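Local coordinates for Non-structural maintenance of chromosomes element 1 homolog (Xenopus laevis, PDB 7DG2), which probably acts as a RING-type E3 ubiquitin ligase that pairs with a MAGE protein within the SMC5-SMC6 complex, which serves in DNA repair, at residues E6-F11 with G51-H56; Q13-M16 with I20-G23; L29-C34 with V39-D44. All blocks are in the same frame, centred on the assembly; numbering follows the deposited sequence.

Contact 1 of 3, residues E6-F11 with G51-H56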
# COMPACT_ATOMS: atom_id res chain seq x y z
N GLU A 6 14.60 8.21 -12.98
CA GLU A 6 13.38 7.41 -13.03
C GLU A 6 13.61 5.95 -12.66
O GLU A 6 12.68 5.28 -12.20
CB GLU A 6 12.75 7.53 -14.42
CG GLU A 6 12.03 8.86 -14.59
CD GLU A 6 11.81 9.25 -16.04
OE1 GLU A 6 12.29 10.34 -16.43
OE2 GLU A 6 11.16 8.48 -16.77
N SER A 7 14.82 5.41 -12.85
CA SER A 7 15.07 4.04 -12.40
C SER A 7 14.94 3.94 -10.88
O SER A 7 14.31 3.00 -10.36
CB SER A 7 16.45 3.56 -12.86
OG SER A 7 17.50 4.27 -12.21
N HIS A 8 15.51 4.91 -10.14
CA HIS A 8 15.33 4.94 -8.69
C HIS A 8 13.86 5.12 -8.31
O HIS A 8 13.38 4.51 -7.35
CB HIS A 8 16.14 6.08 -8.07
CG HIS A 8 17.60 6.05 -8.39
ND1 HIS A 8 18.14 6.79 -9.42
CD2 HIS A 8 18.63 5.39 -7.81
CE1 HIS A 8 19.45 6.58 -9.47
NE2 HIS A 8 19.77 5.73 -8.50
N GLN A 9 13.16 6.00 -9.02
CA GLN A 9 11.75 6.24 -8.69
C GLN A 9 10.94 4.97 -8.90
O GLN A 9 10.07 4.64 -8.08
CB GLN A 9 11.20 7.39 -9.55
CG GLN A 9 11.93 8.72 -9.35
CD GLN A 9 11.60 9.73 -10.42
OE1 GLN A 9 10.83 9.44 -11.34
NE2 GLN A 9 12.18 10.93 -10.32
N ARG A 10 11.22 4.24 -9.99
CA ARG A 10 10.47 3.03 -10.27
C ARG A 10 10.73 1.98 -9.20
O ARG A 10 9.80 1.31 -8.74
CB ARG A 10 10.86 2.49 -11.66
CG ARG A 10 10.10 1.26 -12.07
CD ARG A 10 8.71 1.63 -12.54
NE ARG A 10 8.70 2.14 -13.91
CZ ARG A 10 7.59 2.34 -14.62
NH1 ARG A 10 7.66 2.81 -15.85
NH2 ARG A 10 6.41 2.09 -14.06
N PHE A 11 11.99 1.87 -8.78
CA PHE A 11 12.34 0.97 -7.69
C PHE A 11 11.62 1.35 -6.40
O PHE A 11 11.08 0.48 -5.69
CB PHE A 11 13.86 1.00 -7.51
CG PHE A 11 14.39 0.07 -6.45
CD1 PHE A 11 14.35 0.43 -5.11
CD2 PHE A 11 14.99 -1.12 -6.80
CE1 PHE A 11 14.87 -0.41 -4.13
CE2 PHE A 11 15.52 -1.96 -5.83
CZ PHE A 11 15.46 -1.61 -4.49
N GLY A 51 21.64 3.66 -1.98
CA GLY A 51 22.17 4.82 -1.27
C GLY A 51 21.69 6.15 -1.83
O GLY A 51 21.48 7.11 -1.08
N VAL A 52 21.53 6.23 -3.15
CA VAL A 52 20.97 7.44 -3.74
C VAL A 52 19.59 7.70 -3.16
O VAL A 52 19.28 8.81 -2.71
CB VAL A 52 20.92 7.33 -5.27
CG1 VAL A 52 20.09 8.47 -5.85
CG2 VAL A 52 22.33 7.34 -5.85
N LEU A 53 18.74 6.68 -3.17
CA LEU A 53 17.39 6.82 -2.63
C LEU A 53 17.44 7.23 -1.16
O LEU A 53 16.75 8.17 -0.75
CB LEU A 53 16.63 5.51 -2.82
CG LEU A 53 16.10 5.31 -4.24
CD1 LEU A 53 15.71 3.86 -4.49
CD2 LEU A 53 14.90 6.24 -4.48
N ASN A 54 18.28 6.57 -0.37
CA ASN A 54 18.27 6.85 1.07
C ASN A 54 18.74 8.26 1.38
O ASN A 54 18.30 8.84 2.38
CB ASN A 54 19.12 5.83 1.81
CG ASN A 54 18.37 4.53 2.05
OD1 ASN A 54 17.14 4.50 1.95
ND2 ASN A 54 19.09 3.46 2.36
N ARG A 55 19.64 8.82 0.58
CA ARG A 55 20.06 10.19 0.80
C ARG A 55 18.89 11.15 0.64
O ARG A 55 18.70 12.06 1.45
CB ARG A 55 21.19 10.55 -0.16
CG ARG A 55 21.60 12.02 -0.14
CD ARG A 55 23.03 12.24 -0.67
NE ARG A 55 23.37 11.30 -1.74
CZ ARG A 55 24.10 10.20 -1.56
NH1 ARG A 55 24.36 9.39 -2.59
NH2 ARG A 55 24.58 9.90 -0.35
N HIS A 56 18.07 10.93 -0.40
CA HIS A 56 16.91 11.79 -0.63
C HIS A 56 15.76 11.47 0.33
O HIS A 56 14.94 12.35 0.61
CB HIS A 56 16.45 11.65 -2.08
CG HIS A 56 17.40 12.25 -3.08
ND1 HIS A 56 17.19 13.48 -3.67
CD2 HIS A 56 18.56 11.77 -3.61
CE1 HIS A 56 18.18 13.74 -4.51
NE2 HIS A 56 19.02 12.72 -4.49
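His8 and Phe11, one turn apart on helix 6-18, meet Val52 and Leu53 of helix 46-57 in a buried packing contact. Val52 makes a CH-pi contact with His8: its CG1 lies over one face of the imidazole, 4.0 Å from the ring centroid and 16° off the ring normal. The methyl is displaced toward the rim, so it comes closest to the NE2 side of the ring, with His8 NE2 3.8 Å from Val52 CG1. The opposite face carries Ser7 OG, also near the rim. His8 CG stands anti to its own carbonyl carbon (chi1 -56°), which sends the ring out toward Val52, while ND1 turns back to accept a hydrogen bond from the backbone N of Asn5. That bond helps to fix the ring's rotation and gives buried ND1 a partner.

These are the first and third helices of a winged-helix fold, which forms the N-terminal part of the Nse1 family domain. Their axes pass 10.4 Å apart and cross at -79°, nearly at right angles, so only a small patch of each touches the other.

Van der Waals packing fills the rest of that patch. Leu53 reaches across with both methyls: CD2 settles beside the helix backbone, 3.8 Å from His8 CB, and CD1 lies 3.7 Å from Phe11 CD1, approaching that ring obliquely. The same leucine therefore fits between successive turns of helix 6-18, close to the carbonyl oxygen of His8. Phe49, one turn before Leu53, serves both rings, stacking on His8 and meeting Phe11 edge-to-face, and helix 23-36 supports Phe11 through Val26, Leu29 and Cys33.

Contact 2 of 3, residues Q13-M16 with I20-G23; sequences QALM and IMEG
Leu15 and Met21 form the apolar contact between the end of helix 6-18 and the short strand 20-22 that follows it. One methyl does the touching: Leu15 CD1 lies 3.6 Å from Met21 CG and 4.0 Å from Met21 SD, so it rests alongside the middle of the methionine chain. Leu15 CG is anti to the backbone N (chi1 -172°), which carries the branched end toward the strand although the CB itself does not point there. Met21 leaves the strand on the side facing the helix, extended as far as SD.

Backbone packing adds a little. The same Leu15 methyl comes within 4.2 Å of Ile20 N, while the CB of Ile20 points away from the helix and its side chain packs on helix 163-176.

Polar interactions lie at the margins. Glu22 occupies the N-cap position of helix 23-36, its OE2 hydrogen-bonded to Ser24 OG and weakly to Ala25 N. Buried Gln13 bonds through NE2 to Phe62 O and through OE1 to Asn80 ND2 of the MAGE chain.

Strand 20-22 is an edge strand, within this chain, of the antiparallel winged-helix sheet, with Met21 bonded through its backbone to Tyr77 of strand 75-81. Leu15 also touches Leu79 of that strand, and Met21 packs on Val26 and Leu29, so helices 6-18 and 23-36 cover the same face of the sheet.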
# COMPACT_ATOMS: atom_id res chain seq x y z
N GLN A 13 8.83 3.10 -6.02
CA GLN A 13 7.40 2.82 -6.14
C GLN A 13 7.09 1.35 -5.90
O GLN A 13 6.15 1.01 -5.17
CB GLN A 13 6.89 3.25 -7.51
CG GLN A 13 6.89 4.77 -7.70
CD GLN A 13 6.13 5.18 -8.93
OE1 GLN A 13 5.43 4.36 -9.54
NE2 GLN A 13 6.23 6.46 -9.30
N ALA A 14 7.87 0.46 -6.51
CA ALA A 14 7.64 -0.97 -6.32
C ALA A 14 7.82 -1.38 -4.86
O ALA A 14 6.98 -2.10 -4.30
CB ALA A 14 8.59 -1.78 -7.23
N LEU A 15 8.87 -0.89 -4.22
CA LEU A 15 9.10 -1.23 -2.82
C LEU A 15 8.03 -0.64 -1.92
O LEU A 15 7.60 -1.29 -0.95
CB LEU A 15 10.49 -0.77 -2.39
CG LEU A 15 10.89 -1.26 -0.99
CD1 LEU A 15 10.74 -2.79 -0.87
CD2 LEU A 15 12.33 -0.85 -0.70
N MET A 16 7.58 0.59 -2.21
CA MET A 16 6.47 1.17 -1.45
C MET A 16 5.24 0.27 -1.52
O MET A 16 4.53 0.09 -0.52
CB MET A 16 6.15 2.57 -1.99
CG MET A 16 5.08 3.27 -1.24
SD MET A 16 4.84 4.98 -1.81
CE MET A 16 6.31 5.19 -2.81
N ILE A 20 8.16 -4.68 1.78
CA ILE A 20 9.37 -5.46 2.01
C ILE A 20 9.55 -6.41 0.84
O ILE A 20 8.57 -6.90 0.26
CB ILE A 20 9.27 -6.21 3.36
CG1 ILE A 20 10.53 -7.05 3.59
CG2 ILE A 20 8.03 -7.08 3.38
CD1 ILE A 20 10.70 -7.50 5.07
N MET A 21 10.80 -6.66 0.46
CA MET A 21 11.12 -7.55 -0.64
C MET A 21 12.38 -8.34 -0.31
O MET A 21 13.31 -7.80 0.28
CB MET A 21 11.33 -6.78 -1.96
CG MET A 21 10.09 -6.01 -2.44
SD MET A 21 10.38 -5.23 -4.05
CE MET A 21 11.35 -6.56 -4.81
N GLU A 22 12.42 -9.61 -0.73
CA GLU A 22 13.60 -10.44 -0.52
C GLU A 22 14.74 -10.03 -1.47
O GLU A 22 14.51 -9.48 -2.55
CB GLU A 22 13.23 -11.91 -0.72
CG GLU A 22 14.31 -12.93 -0.40
CD GLU A 22 15.18 -13.22 -1.60
OE1 GLU A 22 16.41 -13.45 -1.42
OE2 GLU A 22 14.64 -13.20 -2.72
N GLY A 23 15.97 -10.31 -1.05
CA GLY A 23 17.14 -9.75 -1.72
C GLY A 23 17.26 -10.13 -3.19
O GLY A 23 17.58 -9.29 -4.03

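Contact 3 of 3, residues L29-C34 with V39-D44; sequences LHRHCC and VHYMHD
This is a partly buried contact in which the loop 39-44, leading from helix 23-36 to helix 46-57, folds back along the helix it has just left. Tyr41 carries most of it, its ring lying across one side of the helix between His30, Arg31 and Cys34. The aliphatic part of Arg31 runs over one ring face: CG is 3.7 Å from the Tyr41 centroid, above the centre of the ring, in a CH-pi contact, while CB and CD touch the ring on the side of the hydroxyl. The extended arginine continues past the ring with its guanidinium plane only 12° from the ring plane, and NE forms a salt bridge with Glu35. His43 N lies above the other face of the tyrosine, which thus sits between the helix and its own loop.

The edge of Tyr41 points at the face of His30 in a T-shaped (edge-to-face) pair, the planes at 69°. Here Tyr41 CE1 comes 3.6 Å from His30 ND1. With CG anti to the backbone N, the imidazole swings out beside the tyrosine. A water links the two polar groups, 2.8 Å from His30 ND1 and 3.0 Å from Tyr41 OH, lying in the plane of both rings; it helps to hold their relative rotation. Phe49 meets His30 from the following helix.

Cys34 packs beside them. Its CB lies 3.8 Å from Tyr41 CB, and SG is 4.1 Å from Val39 CG1. Between the backbones, Val39 N donates to Cys34 O over 3.0 Å at 162°, tying the loop at Val39 to the last turn of helix 23-36. The arrangement is the connection between the second and third helices of a winged-helix fold, packed on the former by Tyr41.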
# COMPACT_ATOMS: atom_id res chain seq x y z
N LEU A 29 14.63 -6.55 -9.45
CA LEU A 29 13.92 -5.29 -9.59
C LEU A 29 14.86 -4.16 -10.02
O LEU A 29 14.53 -3.37 -10.90
CB LEU A 29 13.21 -4.95 -8.27
CG LEU A 29 12.54 -3.58 -8.19
CD1 LEU A 29 11.40 -3.53 -9.20
CD2 LEU A 29 12.04 -3.29 -6.75
N HIS A 30 16.03 -4.08 -9.39
CA HIS A 30 17.03 -3.08 -9.77
C HIS A 30 17.34 -3.17 -11.26
O HIS A 30 17.30 -2.16 -11.98
CB HIS A 30 18.29 -3.30 -8.93
CG HIS A 30 19.44 -2.43 -9.31
ND1 HIS A 30 20.74 -2.88 -9.28
CD2 HIS A 30 19.49 -1.14 -9.71
CE1 HIS A 30 21.55 -1.90 -9.66
NE2 HIS A 30 20.81 -0.84 -9.92
N ARG A 31 17.64 -4.38 -11.73
CA ARG A 31 17.93 -4.59 -13.14
C ARG A 31 16.77 -4.15 -14.02
O ARG A 31 16.95 -3.44 -15.02
CB ARG A 31 18.24 -6.06 -13.40
CG ARG A 31 18.64 -6.32 -14.85
CD ARG A 31 19.12 -7.74 -14.98
NE ARG A 31 19.31 -8.10 -16.38
CZ ARG A 31 19.79 -9.27 -16.79
NH1 ARG A 31 20.14 -10.19 -15.90
NH2 ARG A 31 19.92 -9.51 -18.08
N HIS A 32 15.55 -4.57 -13.65
CA HIS A 32 14.39 -4.25 -14.48
C HIS A 32 14.13 -2.75 -14.50
O HIS A 32 13.79 -2.19 -15.55
CB HIS A 32 13.17 -5.01 -13.97
CG HIS A 32 12.05 -5.08 -14.97
ND1 HIS A 32 12.17 -5.75 -16.17
CD2 HIS A 32 10.81 -4.55 -14.94
CE1 HIS A 32 11.04 -5.63 -16.84
NE2 HIS A 32 10.19 -4.91 -16.12
N CYS A 33 14.30 -2.06 -13.36
CA CYS A 33 14.12 -0.62 -13.33
C CYS A 33 15.13 0.09 -14.24
O CYS A 33 14.79 1.08 -14.89
CB CYS A 33 14.26 -0.09 -11.90
SG CYS A 33 12.91 -0.62 -10.83
N CYS A 34 16.37 -0.40 -14.27
CA CYS A 34 17.35 0.20 -15.17
C CYS A 34 16.95 0.01 -16.63
O CYS A 34 17.04 0.94 -17.43
CB CYS A 34 18.73 -0.38 -14.90
SG CYS A 34 19.39 0.23 -13.33
N VAL A 39 18.71 3.32 -18.26
CA VAL A 39 19.85 3.59 -17.40
C VAL A 39 20.79 2.40 -17.49
O VAL A 39 20.33 1.25 -17.44
CB VAL A 39 19.40 3.81 -15.94
CG1 VAL A 39 20.59 3.81 -14.99
CG2 VAL A 39 18.61 5.10 -15.82
N HIS A 40 22.09 2.65 -17.64
CA HIS A 40 23.02 1.54 -17.78
C HIS A 40 22.99 0.67 -16.52
O HIS A 40 23.30 1.15 -15.43
CB HIS A 40 24.43 2.05 -18.04
CG HIS A 40 25.41 0.96 -18.35
ND1 HIS A 40 25.98 0.79 -19.60
CD2 HIS A 40 25.90 -0.05 -17.58
CE1 HIS A 40 26.78 -0.26 -19.58
NE2 HIS A 40 26.75 -0.78 -18.37
N TYR A 41 22.63 -0.60 -16.67
CA TYR A 41 22.52 -1.49 -15.53
C TYR A 41 23.91 -1.97 -15.11
O TYR A 41 24.63 -2.57 -15.92
CB TYR A 41 21.64 -2.70 -15.84
CG TYR A 41 21.70 -3.77 -14.76
CD1 TYR A 41 21.32 -3.49 -13.44
CD2 TYR A 41 22.14 -5.06 -15.05
CE1 TYR A 41 21.38 -4.46 -12.45
CE2 TYR A 41 22.21 -6.04 -14.07
CZ TYR A 41 21.82 -5.73 -12.77
OH TYR A 41 21.88 -6.68 -11.79
N MET A 42 24.27 -1.72 -13.86
CA MET A 42 25.56 -2.13 -13.30
C MET A 42 25.30 -3.08 -12.14
O MET A 42 24.87 -2.65 -11.06
CB MET A 42 26.38 -0.92 -12.86
CG MET A 42 26.60 0.10 -13.96
SD MET A 42 27.52 1.55 -13.39
CE MET A 42 27.67 2.44 -14.94
N HIS A 43 25.57 -4.37 -12.36
CA HIS A 43 25.30 -5.39 -11.35
C HIS A 43 26.04 -5.14 -10.05
O HIS A 43 25.63 -5.67 -9.01
CB HIS A 43 25.67 -6.77 -11.89
CG HIS A 43 27.15 -6.99 -11.97
ND1 HIS A 43 27.88 -6.78 -13.13
CD2 HIS A 43 28.05 -7.39 -11.04
CE1 HIS A 43 29.15 -7.04 -12.90
NE2 HIS A 43 29.29 -7.41 -11.64
N ASP A 44 27.11 -4.34 -10.07
CA ASP A 44 27.97 -4.12 -8.92
C ASP A 44 27.62 -2.86 -8.14
O ASP A 44 28.35 -2.49 -7.22
CB ASP A 44 29.44 -4.05 -9.36
CG ASP A 44 29.71 -2.94 -10.37
OD1 ASP A 44 28.80 -2.58 -11.15
OD2 ASP A 44 30.85 -2.41 -10.42
O HOH W 1 21.07 -5.67 -9.04

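In the fold
All three contacts lie in the N-terminal part of the Nse1 family domain, on one side of the chain's centre. Contact 1 and contact 2 share helix 6-18, their centres about 12 Å apart; the centre of contact 3 lies about 12 Å from that of contact 1 and about 15 Å from that of contact 2. Along the chain contact 2 closes before contact 3 opens, and contact 1 spans both. Leu29 joins them, touching Phe11 of contact 1 and Ala14 and Met21 of contact 2, while Cys33 packs on Arg10 and Phe11. Helices 6-18, 23-36 and 46-57 thus form the three-helix core of the winged-helix fold, with its sheet, and helix 6-18 also faces the MAGE partner.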